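Local coordinates for protein 3-chlorocatechol 1,2-dioxygenase (Rhodococcus opacus, PDB 2BOY) that probably catalyses the iron(III)-dependent intradiol ring cleavage of catechols, 3-chlorocatechol among them, in the breakdown of chlorinated aromatic compounds, at residues G69-I74 and A223-L228; L122-A127 and F157-I162; E202-Q207 and Y247-G252. One frame throughout, in Å; residues are numbered along the deposited sequence.

Interaction 1 of 3, residues G69-I74 and A223-L228; sequences GSQSSI and AVKPEL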
# COMPACT_ATOMS: atom_id res chain seq x y z
N GLY A 69 -23.24 4.66 -22.48
CA GLY A 69 -23.49 6.05 -22.78
C GLY A 69 -22.23 6.81 -23.13
O GLY A 69 -21.28 6.24 -23.65
N SER A 70 -22.23 8.11 -22.82
CA SER A 70 -21.09 8.94 -23.22
C SER A 70 -19.86 8.74 -22.30
O SER A 70 -19.93 7.97 -21.33
CB SER A 70 -21.52 10.42 -23.31
OG SER A 70 -21.97 10.92 -22.05
N GLN A 71 -18.75 9.41 -22.62
CA GLN A 71 -17.48 9.12 -22.00
C GLN A 71 -17.49 9.34 -20.49
O GLN A 71 -18.06 10.31 -20.01
CB GLN A 71 -16.36 9.93 -22.65
CG GLN A 71 -14.93 9.54 -22.14
CD GLN A 71 -14.55 8.06 -22.36
OE1 GLN A 71 -14.95 7.18 -21.60
NE2 GLN A 71 -13.74 7.80 -23.40
N SER A 72 -16.84 8.45 -19.75
CA SER A 72 -16.87 8.46 -18.28
C SER A 72 -15.49 8.80 -17.78
O SER A 72 -14.54 8.77 -18.56
CB SER A 72 -17.25 7.07 -17.75
OG SER A 72 -16.40 6.11 -18.36
N SER A 73 -15.36 9.05 -16.46
CA SER A 73 -14.03 9.25 -15.87
C SER A 73 -14.00 8.86 -14.39
O SER A 73 -15.03 8.44 -13.84
CB SER A 73 -13.54 10.68 -16.07
OG SER A 73 -12.14 10.74 -15.76
N ILE A 74 -12.84 8.99 -13.75
CA ILE A 74 -12.75 8.64 -12.32
C ILE A 74 -13.67 9.53 -11.51
O ILE A 74 -13.96 10.67 -11.89
CB ILE A 74 -11.32 8.69 -11.75
CG1 ILE A 74 -10.79 10.15 -11.71
CG2 ILE A 74 -10.33 7.79 -12.59
CD1 ILE A 74 -9.45 10.27 -10.99
N ALA A 223 -6.46 10.98 -15.73
CA ALA A 223 -7.89 10.79 -15.92
C ALA A 223 -8.48 11.65 -17.04
O ALA A 223 -9.72 11.73 -17.18
CB ALA A 223 -8.64 11.08 -14.58
N VAL A 224 -7.63 12.31 -17.84
CA VAL A 224 -8.15 13.12 -18.93
C VAL A 224 -8.42 12.19 -20.12
O VAL A 224 -7.62 11.31 -20.43
CB VAL A 224 -7.22 14.26 -19.35
CG1 VAL A 224 -7.68 14.97 -20.66
CG2 VAL A 224 -7.05 15.29 -18.22
N LYS A 225 -9.58 12.37 -20.74
CA LYS A 225 -9.89 11.71 -22.02
C LYS A 225 -10.35 12.78 -23.02
O LYS A 225 -10.91 13.83 -22.65
CB LYS A 225 -10.96 10.59 -21.82
CG LYS A 225 -10.61 9.56 -20.71
CD LYS A 225 -11.73 8.54 -20.59
CE LYS A 225 -11.59 7.54 -19.41
NZ LYS A 225 -12.83 6.68 -19.38
N PRO A 226 -10.05 12.55 -24.31
CA PRO A 226 -10.25 13.59 -25.31
C PRO A 226 -11.71 13.97 -25.47
O PRO A 226 -11.96 15.10 -25.85
CB PRO A 226 -9.69 12.97 -26.60
CG PRO A 226 -9.65 11.47 -26.37
CD PRO A 226 -9.51 11.28 -24.87
N GLU A 227 -12.65 13.05 -25.24
CA GLU A 227 -14.08 13.37 -25.35
C GLU A 227 -14.55 14.34 -24.29
O GLU A 227 -15.63 14.90 -24.44
CB GLU A 227 -14.96 12.11 -25.25
CG GLU A 227 -14.63 11.03 -26.28
CD GLU A 227 -13.45 10.11 -25.89
OE1 GLU A 227 -13.09 9.21 -26.72
OE2 GLU A 227 -12.85 10.29 -24.80
N LEU A 228 -13.72 14.57 -23.27
CA LEU A 228 -14.12 15.36 -22.07
C LEU A 228 -13.51 16.78 -22.03
O LEU A 228 -13.63 17.50 -21.04
CB LEU A 228 -13.69 14.59 -20.81
CG LEU A 228 -14.23 13.13 -20.74
CD1 LEU A 228 -13.66 12.41 -19.53
CD2 LEU A 228 -15.79 13.15 -20.74
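Gln71 meets the 223-228 segment with its whole side chain and buries more surface here than any other residue. CG stands anti to the backbone N (chi1 -173°), which puts Gln71 CG 3.5 Å from Glu227 OE2, and the chain then bends at chi2. Gln71 CB lies 3.8 Å from Leu228 CD2. The terminal amide is held at both ends. Gln71 NE2 donates to Glu227 OE2 over 3.0 Å in a nearly straight bond (167°), in the amide's own plane but coming from above the carboxylate plane. Gln71 OE1 accepts twice, in its carbonyl plane from Ser72 N and from above that plane from Lys225 NZ at 3.1 Å; these bonds fix the amide's rotation. An alanine here would probably leave Glu227 OE2 without this donor, Lys225 NZ with one acceptor fewer and a gap beside the lysine's CD. Ser72 contributes its carbonyl: Ser72 O takes a 2.8 Å bond from Lys225 NZ at the end of an extended lysine chain that crosses Gln71 at about a right angle. The same ammonium forms a salt bridge with Glu60 of helix 56-64, and Ser72 OG also bonds to Glu60. At Ser73, OG lies anti to the backbone N and donates 3.0 Å to Ala223 O, in the carbonyl plane and on a lone pair. Ile74 ends the contact apolarly, CG1 lying 3.7 Å from Ala223 CB. Segment 69-74 has no regular structure and 223-228 has only the 3-10 turn 226-228; side chains and two backbone carbonyls, Ser72 O and Ala223 O, join them. The contact links two loops beside the substrate-analogue pocket of an intradiol dioxygenase, where Ile74 touches the bound benzhydroxamic acid.

Interaction 2 of 3, residues L122-A127 and F157-I162; sequences LDMWQA and FTLRTI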
# COMPACT_ATOMS: atom_id res chain seq x y z
N LEU A 122 -28.44 15.40 -11.79
CA LEU A 122 -26.98 15.56 -11.93
C LEU A 122 -26.44 16.16 -10.65
O LEU A 122 -26.97 17.17 -10.17
CB LEU A 122 -26.59 16.45 -13.13
CG LEU A 122 -26.95 16.01 -14.55
CD1 LEU A 122 -28.34 16.54 -14.91
CD2 LEU A 122 -25.94 16.47 -15.54
N ASP A 123 -25.41 15.53 -10.09
CA ASP A 123 -24.71 16.02 -8.94
C ASP A 123 -23.41 16.59 -9.49
O ASP A 123 -22.66 15.86 -10.13
CB ASP A 123 -24.38 14.83 -8.03
CG ASP A 123 -24.70 15.08 -6.58
OD1 ASP A 123 -25.27 14.21 -5.93
OD2 ASP A 123 -24.40 16.12 -5.99
N MET A 124 -23.10 17.85 -9.21
CA MET A 124 -21.85 18.43 -9.75
C MET A 124 -21.03 19.01 -8.62
O MET A 124 -21.60 19.56 -7.70
CB MET A 124 -22.18 19.51 -10.78
CG MET A 124 -21.03 19.87 -11.75
SD MET A 124 -19.77 21.06 -11.08
CE MET A 124 -20.35 22.64 -11.72
N TRP A 125 -19.72 18.76 -8.63
CA TRP A 125 -18.83 19.39 -7.65
C TRP A 125 -17.57 19.82 -8.35
O TRP A 125 -17.16 19.23 -9.35
CB TRP A 125 -18.55 18.49 -6.41
CG TRP A 125 -17.78 17.21 -6.64
CD1 TRP A 125 -16.51 16.95 -6.22
CD2 TRP A 125 -18.26 15.98 -7.24
NE1 TRP A 125 -16.15 15.66 -6.53
CE2 TRP A 125 -17.18 15.05 -7.19
CE3 TRP A 125 -19.47 15.60 -7.85
CZ2 TRP A 125 -17.27 13.73 -7.74
CZ3 TRP A 125 -19.57 14.29 -8.40
CH2 TRP A 125 -18.47 13.38 -8.34
N GLN A 126 -16.94 20.85 -7.80
CA GLN A 126 -15.76 21.42 -8.43
C GLN A 126 -15.04 22.17 -7.33
O GLN A 126 -15.63 22.49 -6.29
CB GLN A 126 -16.16 22.39 -9.56
CG GLN A 126 -16.89 23.68 -9.03
CD GLN A 126 -17.08 24.72 -10.10
OE1 GLN A 126 -18.09 24.73 -10.80
NE2 GLN A 126 -16.11 25.63 -10.21
N ALA A 127 -13.79 22.50 -7.62
CA ALA A 127 -12.98 23.35 -6.77
C ALA A 127 -13.29 24.81 -7.06
O ALA A 127 -13.86 25.14 -8.10
CB ALA A 127 -11.49 23.07 -7.04
N PHE A 157 -30.33 21.96 -19.36
CA PHE A 157 -30.24 22.84 -18.19
C PHE A 157 -29.16 23.86 -18.53
O PHE A 157 -28.31 23.65 -19.42
CB PHE A 157 -29.85 22.07 -16.89
CG PHE A 157 -28.49 21.39 -16.96
CD1 PHE A 157 -27.33 22.09 -16.65
CD2 PHE A 157 -28.38 20.07 -17.35
CE1 PHE A 157 -26.08 21.47 -16.72
CE2 PHE A 157 -27.14 19.43 -17.43
CZ PHE A 157 -25.98 20.12 -17.09
N THR A 158 -29.19 24.97 -17.80
CA THR A 158 -28.18 26.00 -17.90
C THR A 158 -27.70 26.18 -16.49
O THR A 158 -28.52 26.29 -15.57
CB THR A 158 -28.83 27.32 -18.39
OG1 THR A 158 -29.22 27.17 -19.77
CG2 THR A 158 -27.81 28.46 -18.43
N LEU A 159 -26.38 26.20 -16.31
CA LEU A 159 -25.80 26.28 -14.96
C LEU A 159 -24.79 27.41 -14.91
O LEU A 159 -23.90 27.48 -15.78
CB LEU A 159 -25.15 24.93 -14.59
CG LEU A 159 -24.40 24.83 -13.23
CD1 LEU A 159 -25.35 25.05 -12.08
CD2 LEU A 159 -23.69 23.49 -13.09
N ARG A 160 -24.93 28.30 -13.91
CA ARG A 160 -23.94 29.35 -13.71
C ARG A 160 -22.94 28.97 -12.60
O ARG A 160 -23.32 28.59 -11.49
CB ARG A 160 -24.61 30.68 -13.36
CG ARG A 160 -23.62 31.79 -13.02
CD ARG A 160 -24.23 33.19 -12.87
NE ARG A 160 -23.65 33.88 -11.71
CZ ARG A 160 -24.36 34.35 -10.67
NH1 ARG A 160 -25.68 34.26 -10.66
NH2 ARG A 160 -23.74 34.94 -9.64
N THR A 161 -21.67 29.12 -12.90
CA THR A 161 -20.65 28.85 -11.91
C THR A 161 -19.44 29.73 -12.23
O THR A 161 -19.59 30.77 -12.88
CB THR A 161 -20.38 27.33 -11.86
OG1 THR A 161 -19.45 27.05 -10.85
CG2 THR A 161 -19.77 26.78 -13.17
N ILE A 162 -18.29 29.36 -11.70
CA ILE A 162 -17.04 30.04 -11.97
C ILE A 162 -16.10 28.99 -12.54
O ILE A 162 -16.30 27.81 -12.26
CB ILE A 162 -16.58 30.72 -10.64
CG1 ILE A 162 -17.13 32.16 -10.63
CG2 ILE A 162 -15.08 30.70 -10.46
CD1 ILE A 162 -17.42 32.71 -9.24
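Gln126 and Thr161 reach toward each other tip to tip and form the closest approach of this contact. Thr161 OG1 donates to Gln126 OE1 across 2.7 Å, arriving from above the plane of the amide carbonyl. The other end of the amide is held too: Gln126 NE2 gives a straight bond (178°) to Ile162 O at 3.0 Å and another, 3.1 Å long, to Ala127 O of its own segment. Both acceptors lie in the amide plane, one for each N-H; with Thr161 on the oxygen, the group is held against rotation. An extended chain beyond CG carries the amide across to the facing strand.

Elsewhere the packing is sparser and purely apolar. The strand axes run at 13° to each other but stay 11.0 Å apart, too far for backbone pairing, so side chains bridge the gap. Leu122 meets Phe157 tip to tip, with Leu122 CD2 3.7 Å from Phe157 CE2 at an oblique approach to the ring. Met124, bent at chi2 and chi3, brings CE to 3.7 Å from Leu159 CD2, while its contact with Thr161 CG2 is looser at 4.4 Å. The solvent side lies beyond strand 157-162, where the alternate residues Thr158 and Arg160 are exposed and lean on strand 102-110. The strands belong to facing layers of the beta sandwich, their side chains filling its interior; Trp125, pointing the other way, stacks on the iron ligand His193. A buried amide is thus paid for by bonds at both ends amid apolar contacts, the Gln126 side chain about 7 Å from the ferric ion.

Interaction 3 of 3, residues E202-Q207 and Y247-G252; sequences ESLTTQ and YKFTLG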
# COMPACT_ATOMS: atom_id res chain seq x y z
N GLU A 202 -28.26 3.40 -16.82
CA GLU A 202 -27.00 3.22 -16.14
C GLU A 202 -26.44 4.62 -15.83
O GLU A 202 -26.48 5.50 -16.71
CB GLU A 202 -26.04 2.47 -17.03
CG GLU A 202 -26.49 1.03 -17.24
CD GLU A 202 -25.40 0.12 -17.74
OE1 GLU A 202 -24.46 0.60 -18.44
OE2 GLU A 202 -25.50 -1.09 -17.43
N SER A 203 -25.95 4.79 -14.61
CA SER A 203 -25.48 6.10 -14.14
C SER A 203 -24.19 6.42 -14.84
O SER A 203 -23.50 5.51 -15.25
CB SER A 203 -25.24 6.01 -12.65
OG SER A 203 -26.50 5.93 -12.04
N LEU A 204 -23.84 7.71 -14.94
CA LEU A 204 -22.60 8.06 -15.56
C LEU A 204 -21.83 8.91 -14.55
O LEU A 204 -22.36 9.88 -14.05
CB LEU A 204 -22.86 8.88 -16.84
CG LEU A 204 -21.68 9.64 -17.47
CD1 LEU A 204 -20.56 8.68 -17.84
CD2 LEU A 204 -22.15 10.46 -18.69
N THR A 205 -20.61 8.52 -14.25
CA THR A 205 -19.64 9.38 -13.55
C THR A 205 -18.61 9.90 -14.49
O THR A 205 -17.93 9.12 -15.17
CB THR A 205 -18.99 8.58 -12.43
OG1 THR A 205 -20.00 8.25 -11.46
CG2 THR A 205 -17.93 9.48 -11.63
N THR A 206 -18.39 11.22 -14.49
CA THR A 206 -17.44 11.74 -15.45
C THR A 206 -16.89 13.10 -14.98
O THR A 206 -17.25 13.59 -13.91
CB THR A 206 -18.12 11.81 -16.87
OG1 THR A 206 -17.14 12.04 -17.89
CG2 THR A 206 -19.16 12.95 -17.02
N GLN A 207 -16.00 13.66 -15.78
CA GLN A 207 -15.36 14.96 -15.47
C GLN A 207 -15.26 15.70 -16.77
O GLN A 207 -15.03 15.08 -17.81
CB GLN A 207 -13.93 14.73 -15.01
CG GLN A 207 -13.84 14.07 -13.64
CD GLN A 207 -12.48 14.16 -13.02
OE1 GLN A 207 -11.76 15.16 -13.20
NE2 GLN A 207 -12.12 13.14 -12.27
N TYR A 247 -22.22 21.04 -23.45
CA TYR A 247 -21.86 19.63 -23.48
C TYR A 247 -23.10 18.78 -23.58
O TYR A 247 -24.12 19.09 -22.96
CB TYR A 247 -21.07 19.19 -22.24
CG TYR A 247 -20.43 17.83 -22.39
CD1 TYR A 247 -19.25 17.65 -23.15
CD2 TYR A 247 -21.01 16.72 -21.80
CE1 TYR A 247 -18.67 16.37 -23.32
CE2 TYR A 247 -20.47 15.46 -21.95
CZ TYR A 247 -19.30 15.29 -22.72
OH TYR A 247 -18.76 14.03 -22.83
N LYS A 248 -23.00 17.68 -24.30
CA LYS A 248 -24.09 16.74 -24.38
C LYS A 248 -23.68 15.40 -23.80
O LYS A 248 -22.73 14.76 -24.31
CB LYS A 248 -24.52 16.52 -25.85
CG LYS A 248 -25.59 15.43 -26.02
CD LYS A 248 -25.97 15.15 -27.52
CE LYS A 248 -24.97 14.19 -28.21
NZ LYS A 248 -24.98 14.27 -29.74
N PHE A 249 -24.40 14.99 -22.74
CA PHE A 249 -24.20 13.71 -22.08
C PHE A 249 -25.17 12.65 -22.65
O PHE A 249 -26.30 12.98 -23.04
CB PHE A 249 -24.52 13.79 -20.58
CG PHE A 249 -23.70 14.85 -19.81
CD1 PHE A 249 -24.22 16.11 -19.60
CD2 PHE A 249 -22.48 14.50 -19.22
CE1 PHE A 249 -23.53 17.08 -18.84
CE2 PHE A 249 -21.76 15.48 -18.47
CZ PHE A 249 -22.33 16.74 -18.27
N THR A 250 -24.74 11.40 -22.68
CA THR A 250 -25.63 10.31 -23.10
C THR A 250 -25.74 9.26 -22.01
O THR A 250 -24.73 8.86 -21.45
CB THR A 250 -25.17 9.66 -24.39
OG1 THR A 250 -25.15 10.64 -25.44
CG2 THR A 250 -26.22 8.61 -24.88
N LEU A 251 -26.97 8.81 -21.72
CA LEU A 251 -27.17 7.67 -20.82
C LEU A 251 -27.73 6.48 -21.61
O LEU A 251 -28.53 6.66 -22.54
CB LEU A 251 -28.14 8.02 -19.68
CG LEU A 251 -27.83 9.16 -18.68
CD1 LEU A 251 -28.82 9.20 -17.51
CD2 LEU A 251 -26.38 8.97 -18.17
N GLY A 252 -27.34 5.26 -21.20
CA GLY A 252 -27.82 4.07 -21.88
C GLY A 252 -28.74 3.34 -20.93
O GLY A 252 -28.55 3.40 -19.72
O HOH W 1 -25.28 5.14 -19.19
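Leu204 turns CG anti to its backbone N (chi1 166°), whereas Phe249 sets CG anti to the carbonyl carbon (chi1 -57°); these torsions place the two CG atoms, and the side chains, both directed at the other strand, cross at about a right angle. The touch is light: Leu204 CD2 lies 4.1 Å from Phe249 CD2, at an oblique approach to the ring. Leu204 CB lies closer to its partner, 3.8 Å from Leu251 CD2. Further along, Thr206 directs its methyl at the ring's edge, near its plane, with Thr206 CG2 3.9 Å from Phe249 CE2; its hydroxyl bonds instead to the carbonyl of Gln71. One face of the Phe249 ring is taken by Tyr247, whose CD2 sits 3.5 Å above the plane, over the centre.

The axes of strands 204-207 and 247-250 are 9.5 Å apart at closest approach, their directions 152° apart. They are not paired directly; strand 229-236 pairs with both, and across the curled beta sandwich of the catalytic domain their side chains meet in its interior. Trp194 of strand 187-197 meets the Phe249 ring as well.

The two segments come to backbone contact at the Glu202 end. Glu202 N donates to Gly252 O at 2.9 Å. Beside it a water links the same two residues: it donates to Glu202 O at 2.8 Å and accepts from Gly252 N at 2.9 Å. Leu251 CD2 also packs against Glu202 O.

Interactions 1 and 3 abut, their centres about 9 Å apart. The 69-74 loop runs beside strand 204-207: Ser73 N lies 2.9 Å from Thr205 O, a probable hydrogen bond, and Ser70 OG is likewise 2.9 Å from Thr250 N. Interaction 2 is separate from interaction 1, about 17 Å between centres, but reaches interaction 3 through the sandwich interior, where Leu122 CD2 packs 4.1 Å from Phe249 CE1. Each lies near the iron site: Ile74 and Gln207 touch the bound benzhydroxamic acid, while the Met124 side chain is about 6 Å from that of the iron ligand His193. Gln207 NE2 bonds to Ile74 O, tying the two pocket residues together.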